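Local coordinates for mutual gliding motility protein C (MglC) (Myxococcus xanthus DK 1622, PDB 7CT3) that probably helps control cell polarity in gliding motility, as a Roadblock/LC7-domain component of the polarity system that interacts with its paralog MglB, at residues A60-T63 and L64-G67; L85-P88 and D89-L92; R106-L109 and R110-P114. All coordinates share one frame; numbering follows the deposited sequence.

Contact 1: residues A60-T63 and L64-G67; sequences AAET and LKTG. With NA (sodium ion), chain B.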
loop_
_atom_site.group_PDB
_atom_site.type_symbol
_atom_site.label_atom_id
_atom_site.label_comp_id
_atom_site.label_asym_id
_atom_site.label_seq_id
_atom_site.Cartn_x
_atom_site.Cartn_y
_atom_site.Cartn_z
ATOM N N ALA A 60 9.800 -3.678 -0.860
ATOM C CA ALA A 60 8.630 -3.168 -1.616
ATOM C C ALA A 60 8.935 -1.771 -2.174
ATOM O O ALA A 60 8.475 -1.463 -3.294
ATOM C CB ALA A 60 7.399 -3.168 -0.741
ATOM N N ALA A 61 9.704 -0.964 -1.437
ATOM C CA ALA A 61 10.084 0.418 -1.823
ATOM C C ALA A 61 10.801 0.418 -3.180
ATOM O O ALA A 61 10.655 1.404 -3.924
ATOM C CB ALA A 61 10.939 1.041 -0.746
ATOM N N GLU A 62 11.533 -0.648 -3.508
ATOM C CA GLU A 62 12.261 -0.773 -4.803
ATOM C C GLU A 62 11.307 -0.499 -5.977
ATOM O O GLU A 62 11.760 0.076 -6.983
ATOM C CB GLU A 62 12.909 -2.153 -4.913
ATOM C CG GLU A 62 14.119 -2.312 -4.011
ATOM C CD GLU A 62 15.423 -1.777 -4.579
ATOM O OE1 GLU A 62 15.468 -1.456 -5.786
ATOM O OE2 GLU A 62 16.392 -1.681 -3.811
ATOM N N THR A 63 10.029 -0.868 -5.861
ATOM C CA THR A 63 9.027 -0.702 -6.952
ATOM C C THR A 63 8.836 0.787 -7.281
ATOM O O THR A 63 8.474 1.083 -8.437
ATOM C CB THR A 63 7.702 -1.406 -6.628
ATOM O OG1 THR A 63 7.065 -0.760 -5.526
ATOM C CG2 THR A 63 7.876 -2.881 -6.333
ATOM N N LEU A 64 9.095 1.696 -6.333
ATOM C CA LEU A 64 8.966 3.167 -6.547
ATOM C C LEU A 64 9.889 3.657 -7.669
ATOM O O LEU A 64 9.589 4.716 -8.241
ATOM C CB LEU A 64 9.296 3.909 -5.253
ATOM C CG LEU A 64 8.260 3.795 -4.140
ATOM C CD1 LEU A 64 8.862 4.224 -2.810
ATOM C CD2 LEU A 64 7.029 4.627 -4.473
ATOM N N LYS A 65 10.987 2.952 -7.946
ATOM C CA LYS A 65 11.969 3.345 -8.993
ATOM C C LYS A 65 11.376 3.177 -10.399
ATOM O O LYS A 65 11.945 3.762 -11.337
ATOM C CB LYS A 65 13.252 2.524 -8.860
ATOM C CG LYS A 65 14.046 2.793 -7.592
ATOM C CD LYS A 65 15.415 2.156 -7.616
ATOM C CE LYS A 65 15.890 1.748 -6.243
ATOM N NZ LYS A 65 17.120 0.929 -6.308
ATOM N N THR A 66 10.302 2.399 -10.560
ATOM C CA THR A 66 9.599 2.243 -11.862
ATOM C C THR A 66 8.758 3.496 -12.110
ATOM O O THR A 66 8.209 4.025 -11.131
ATOM C CB THR A 66 8.723 0.987 -11.910
ATOM O OG1 THR A 66 7.622 1.196 -11.029
ATOM C CG2 THR A 66 9.467 -0.272 -11.531
ATOM N N GLY A 67 8.669 3.936 -13.366
ATOM C CA GLY A 67 7.961 5.167 -13.768
ATOM C C GLY A 67 6.520 5.193 -13.285
ATOM O O GLY A 67 6.079 6.251 -12.810
HETATM NA NA NA B . 8.064 5.847 -9.550
HETATM O O HOH W 1 9.879 6.973 -10.798
HETATM O O HOH W 2 7.796 7.818 -8.230
#

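Contact 2: residues L85-P88 and D89-L92; sequences LVSP and DYFL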
loop_
_atom_site.group_PDB
_atom_site.type_symbol
_atom_site.label_atom_id
_atom_site.label_comp_id
_atom_site.label_asym_id
_atom_site.label_seq_id
_atom_site.Cartn_x
_atom_site.Cartn_y
_atom_site.Cartn_z
ATOM N N LEU A 85 8.866 8.071 -3.562
ATOM C CA LEU A 85 10.254 8.264 -4.050
ATOM C C LEU A 85 10.673 9.720 -3.828
ATOM O O LEU A 85 9.887 10.618 -4.156
ATOM C CB LEU A 85 10.311 7.896 -5.535
ATOM C CG LEU A 85 11.715 7.754 -6.115
ATOM C CD1 LEU A 85 12.439 6.575 -5.482
ATOM C CD2 LEU A 85 11.655 7.600 -7.627
ATOM N N VAL A 86 11.875 9.950 -3.302
ATOM C CA VAL A 86 12.430 11.329 -3.162
ATOM C C VAL A 86 13.663 11.495 -4.065
ATOM O O VAL A 86 13.919 12.634 -4.475
ATOM C CB VAL A 86 12.702 11.706 -1.693
ATOM C CG1 VAL A 86 11.410 12.022 -0.955
ATOM C CG2 VAL A 86 13.474 10.639 -0.955
ATOM N N SER A 87 14.388 10.420 -4.387
ATOM C CA SER A 87 15.516 10.444 -5.358
ATOM C C SER A 87 15.839 9.019 -5.798
ATOM O O SER A 87 15.296 8.066 -5.249
ATOM C CB SER A 87 16.723 11.149 -4.768
ATOM O OG SER A 87 17.494 10.272 -3.962
ATOM N N PRO A 88 16.727 8.810 -6.795
ATOM C CA PRO A 88 17.115 7.452 -7.184
ATOM C C PRO A 88 17.678 6.624 -6.015
ATOM O O PRO A 88 17.666 5.413 -6.120
ATOM C CB PRO A 88 18.181 7.677 -8.271
ATOM C CG PRO A 88 17.867 9.057 -8.820
ATOM C CD PRO A 88 17.374 9.841 -7.621
ATOM N N ASP A 89 18.129 7.279 -4.937
ATOM C CA ASP A 89 18.816 6.632 -3.786
ATOM C C ASP A 89 17.939 6.614 -2.524
ATOM O O ASP A 89 18.288 5.849 -1.606
ATOM C CB ASP A 89 20.133 7.342 -3.462
ATOM C CG ASP A 89 21.145 7.326 -4.595
ATOM O OD1 ASP A 89 21.209 6.311 -5.322
ATOM O OD2 ASP A 89 21.862 8.331 -4.742
ATOM N N TYR A 90 16.862 7.408 -2.452
ATOM C CA TYR A 90 16.116 7.655 -1.189
ATOM C C TYR A 90 14.599 7.591 -1.396
ATOM O O TYR A 90 14.080 8.031 -2.450
ATOM C CB TYR A 90 16.499 9.012 -0.598
ATOM C CG TYR A 90 17.969 9.163 -0.306
ATOM C CD1 TYR A 90 18.595 8.357 0.632
ATOM C CD2 TYR A 90 18.738 10.099 -0.975
ATOM C CE1 TYR A 90 19.950 8.476 0.893
ATOM C CE2 TYR A 90 20.093 10.235 -0.721
ATOM C CZ TYR A 90 20.702 9.421 0.220
ATOM O OH TYR A 90 22.036 9.546 0.480
ATOM N N PHE A 91 13.898 7.088 -0.381
ATOM C CA PHE A 91 12.417 7.134 -0.303
ATOM C C PHE A 91 11.992 7.701 1.051
ATOM O O PHE A 91 12.764 7.689 2.026
ATOM C CB PHE A 91 11.785 5.771 -0.579
ATOM C CG PHE A 91 12.152 4.652 0.360
ATOM C CD1 PHE A 91 13.312 3.916 0.161
ATOM C CD2 PHE A 91 11.315 4.302 1.412
ATOM C CE1 PHE A 91 13.638 2.869 1.006
ATOM C CE2 PHE A 91 11.640 3.244 2.249
ATOM C CZ PHE A 91 12.801 2.531 2.044
ATOM N N LEU A 92 10.763 8.202 1.066
ATOM C CA LEU A 92 10.090 8.820 2.227
ATOM C C LEU A 92 9.089 7.797 2.762
ATOM O O LEU A 92 8.349 7.240 1.936
ATOM C CB LEU A 92 9.412 10.082 1.693
ATOM C CG LEU A 92 8.747 10.999 2.709
ATOM C CD1 LEU A 92 9.749 11.521 3.724
ATOM C CD2 LEU A 92 8.066 12.145 1.981
#

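Contact 3: residues R106-L109 and R110-P114; sequences RYVL and RVTAP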
loop_
_atom_site.group_PDB
_atom_site.type_symbol
_atom_site.label_atom_id
_atom_site.label_comp_id
_atom_site.label_asym_id
_atom_site.label_seq_id
_atom_site.Cartn_x
_atom_site.Cartn_y
_atom_site.Cartn_z
ATOM N N ARG A 106 -1.839 9.422 3.484
ATOM C CA ARG A 106 -1.555 9.323 2.027
ATOM C C ARG A 106 -1.540 10.733 1.423
ATOM O O ARG A 106 -0.595 11.057 0.673
ATOM C CB ARG A 106 -2.585 8.413 1.353
ATOM C CG ARG A 106 -2.481 6.952 1.764
ATOM C CD ARG A 106 -3.491 6.060 1.064
ATOM N NE ARG A 106 -3.363 6.152 -0.385
ATOM C CZ ARG A 106 -4.276 6.641 -1.219
ATOM N NH1 ARG A 106 -5.449 7.067 -0.776
ATOM N NH2 ARG A 106 -4.016 6.687 -2.514
ATOM N N TYR A 107 -2.535 11.553 1.771
ATOM C CA TYR A 107 -2.686 12.940 1.262
ATOM C C TYR A 107 -1.486 13.786 1.711
ATOM O O TYR A 107 -0.838 14.428 0.868
ATOM C CB TYR A 107 -4.023 13.528 1.717
ATOM C CG TYR A 107 -4.119 15.020 1.547
ATOM C CD1 TYR A 107 -4.390 15.587 0.313
ATOM C CD2 TYR A 107 -3.903 15.866 2.621
ATOM C CE1 TYR A 107 -4.461 16.961 0.152
ATOM C CE2 TYR A 107 -3.964 17.240 2.476
ATOM C CZ TYR A 107 -4.252 17.790 1.239
ATOM O OH TYR A 107 -4.321 19.144 1.097
ATOM N N VAL A 108 -1.181 13.784 3.009
ATOM C CA VAL A 108 -0.099 14.642 3.573
ATOM C C VAL A 108 1.254 14.210 2.982
ATOM O O VAL A 108 2.054 15.096 2.641
ATOM C CB VAL A 108 -0.099 14.627 5.112
ATOM C CG1 VAL A 108 1.133 15.314 5.671
ATOM C CG2 VAL A 108 -1.363 15.269 5.668
ATOM N N LEU A 109 1.518 12.909 2.834
ATOM C CA LEU A 109 2.821 12.470 2.273
ATOM C C LEU A 109 2.929 12.918 0.810
ATOM O O LEU A 109 4.034 13.325 0.405
ATOM C CB LEU A 109 3.015 10.959 2.415
ATOM C CG LEU A 109 4.484 10.541 2.436
ATOM C CD1 LEU A 109 5.158 11.022 3.716
ATOM C CD2 LEU A 109 4.643 9.040 2.279
ATOM N N ARG A 110 1.833 12.867 0.049
ATOM C CA ARG A 110 1.816 13.307 -1.374
ATOM C C ARG A 110 2.172 14.800 -1.442
ATOM O O ARG A 110 2.954 15.184 -2.329
ATOM C CB ARG A 110 0.465 13.012 -2.036
ATOM C CG ARG A 110 0.424 13.350 -3.519
ATOM C CD ARG A 110 -0.852 12.910 -4.220
ATOM N NE ARG A 110 -2.058 13.486 -3.631
ATOM C CZ ARG A 110 -2.540 14.712 -3.872
ATOM N NH1 ARG A 110 -1.925 15.545 -4.698
ATOM N NH2 ARG A 110 -3.647 15.105 -3.268
ATOM N N VAL A 111 1.639 15.605 -0.522
ATOM C CA VAL A 111 1.889 17.074 -0.447
ATOM C C VAL A 111 3.344 17.342 -0.030
ATOM O O VAL A 111 3.933 18.306 -0.545
ATOM C CB VAL A 111 0.892 17.747 0.515
ATOM C CG1 VAL A 111 1.317 19.161 0.883
ATOM C CG2 VAL A 111 -0.518 17.736 -0.060
ATOM N N THR A 112 3.899 16.537 0.879
ATOM C CA THR A 112 5.217 16.794 1.519
ATOM C C THR A 112 6.369 16.288 0.633
ATOM O O THR A 112 7.444 16.911 0.674
ATOM C CB THR A 112 5.257 16.194 2.929
ATOM O OG1 THR A 112 4.094 16.648 3.626
ATOM C CG2 THR A 112 6.499 16.586 3.698
ATOM N N ALA A 113 6.172 15.208 -0.131
ATOM C CA ALA A 113 7.239 14.536 -0.916
ATOM C C ALA A 113 8.014 15.536 -1.780
ATOM O O ALA A 113 9.241 15.507 -1.778
ATOM C CB ALA A 113 6.668 13.409 -1.742
ATOM N N PRO A 114 7.365 16.427 -2.570
ATOM C CA PRO A 114 8.105 17.402 -3.377
ATOM C C PRO A 114 8.976 18.366 -2.551
ATOM O O PRO A 114 10.030 18.763 -3.024
ATOM C CB PRO A 114 7.046 18.204 -4.155
ATOM C CG PRO A 114 5.694 17.640 -3.760
ATOM C CD PRO A 114 5.911 16.506 -2.782
#

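Contact 1: residues A60-T63 and L64-G67
T63 O is bonded by T66, whose own carbonyl, with that of L64, holds a sodium ion. T66 OG1 reaches T63 O at 2.7 Å, nearly in line with the C=O bond. T66 N lies 3.1 Å from T63 O, above the carbonyl plane. T66 OG1 lies between its own N and carbonyl carbon (chi1 70°), which turns it back onto the preceding turn. One turn earlier the pattern repeats: T63 OG1 and T63 N both bond to A60 O. L64 N to A61 O and K65 N to E62 O are further i to i+3 bonds. The 3-10 turn follows helix 44-61 in the Roadblock/LC7 domain. The end of this turn and the loop after it bind the sodium ion: L64 O (2.3 Å), T66 O, V69 O and two waters. On the outer side E62 and K65 run side by side. K65 NZ forms a salt bridge to E62 OE1 at 2.9 Å, from the syn side but 34° out of the carboxylate plane. E62 OE2 forms a salt bridge with R58, and K65 makes a cation-pi contact with F25. On the buried side L64 CD1 lies 4.3 Å from A61 CB, against M83 and F91.

Contact 2: residues L85-P88 and D89-L92
V86 and S87 both turn their backbone N-H groups to one acceptor, Y90 O. V86 N lies 3.0 Å and S87 N 3.1 Å from Y90 O. Both donors come from the same face of the carbonyl plane, moderately tilted from it. Y90 N returns a longer bond to S87 O at 3.3 Å, from well above that carbonyl plane. The S87 hydroxyl closes an ST turn. Placed between its own N and carbonyl carbon (chi1 83°), S87 OG accepts from D89 N at 3.2 Å. S87 OG also lies 3.2 Å from Y90 CD2, oblique to the ring. D89 CB rests over one face of that ring, toward its rim.

The V86 side chain points toward the facing strand. V86 CG2 packs on Y90 CB at 3.5 Å. V86 CG1 meets L92 CB at 3.8 Å, and the V86 and L92 side chains cross at about a right angle. L85 and F91 form a non-hydrogen-bonded antiparallel pair, with CA atoms 4.5 Å apart.

The next layer holds these groups in place. V116 and R117 of helix 102-117 cover V86, and R117 also bonds to L85 O. Y90 and L92 lean on V22 of strand 17-24. The F91 ring meets that of F25 on the L64 side of the sheet. D89 and F91 make backbone bonds to F25 and M23. The two-to-one pairing at Y90 is a classic beta bulge, set beside the turn of the hairpin that joins strands 79-87 and 90-97.

Contact 3: residues R106-L109 and R110-P114
Two hydrogen bonds from T112 end on V108 O. T112 OG1 lies 2.7 Å from V108 O, above the carbonyl plane; T112 N lies 2.9 Å from V108 O, nearer the plane. OG1 is anti to its own carbonyl carbon (chi1 -51°), which swings it back along the helix. A valine here would probably leave V108 O with the backbone N of the residue as its donor and lose the hydroxyl's tie to the turn before. Backbone bonds of i to i+4 type run from R110 N to R106 O, V111 N to Y107 O and A113 N to L109 O. P114 has no N-H to give, and the helix kinks there.

The aromatic contacts lie on the exposed side. V111 CG2 makes a CH-pi contact over one face of the Y107 ring, 4.2 Å from its centroid and 20° off the normal. R110 NH2 comes to 3.7 Å from Y107 CD1, with the guanidinium and ring planes 68° apart. A bend at chi3 carries this group back toward the ring.

Among the charged groups, R106 turns elsewhere, to a salt bridge with E71. In the apolar packing, V108 and T112 lie side by side against V10, and L109 meets V82, L92 and L94. This is an amphipathic alpha helix, with a threonine side-chain to backbone bond on its buried flank, packed on the sheet and helix 4-13 of the Roadblock/LC7 domain.

Contact 1 runs from helix 44-61 into the loop after it, contact 3 lies within helix 102-117, and contact 2 joins two strands of the sheet. Contact 2 touches both of the others. A61 and L64 pack on F91, and L92 meets L109 and A113. Contacts 1 and 3 do not touch; their nearest atoms are about 8 Å apart. All three are partly buried, each with buried and exposed residues. T63 and T112 are buried polar groups whose hydroxyls bond to backbone carbonyls; V111 is an exposed apolar one. Contact 1 uses 3-10 bonds and offers carbonyls to a sodium ion. Contact 2 depends on irregular strand pairing. Contact 3 keeps regular alpha-helical bonding up to a proline.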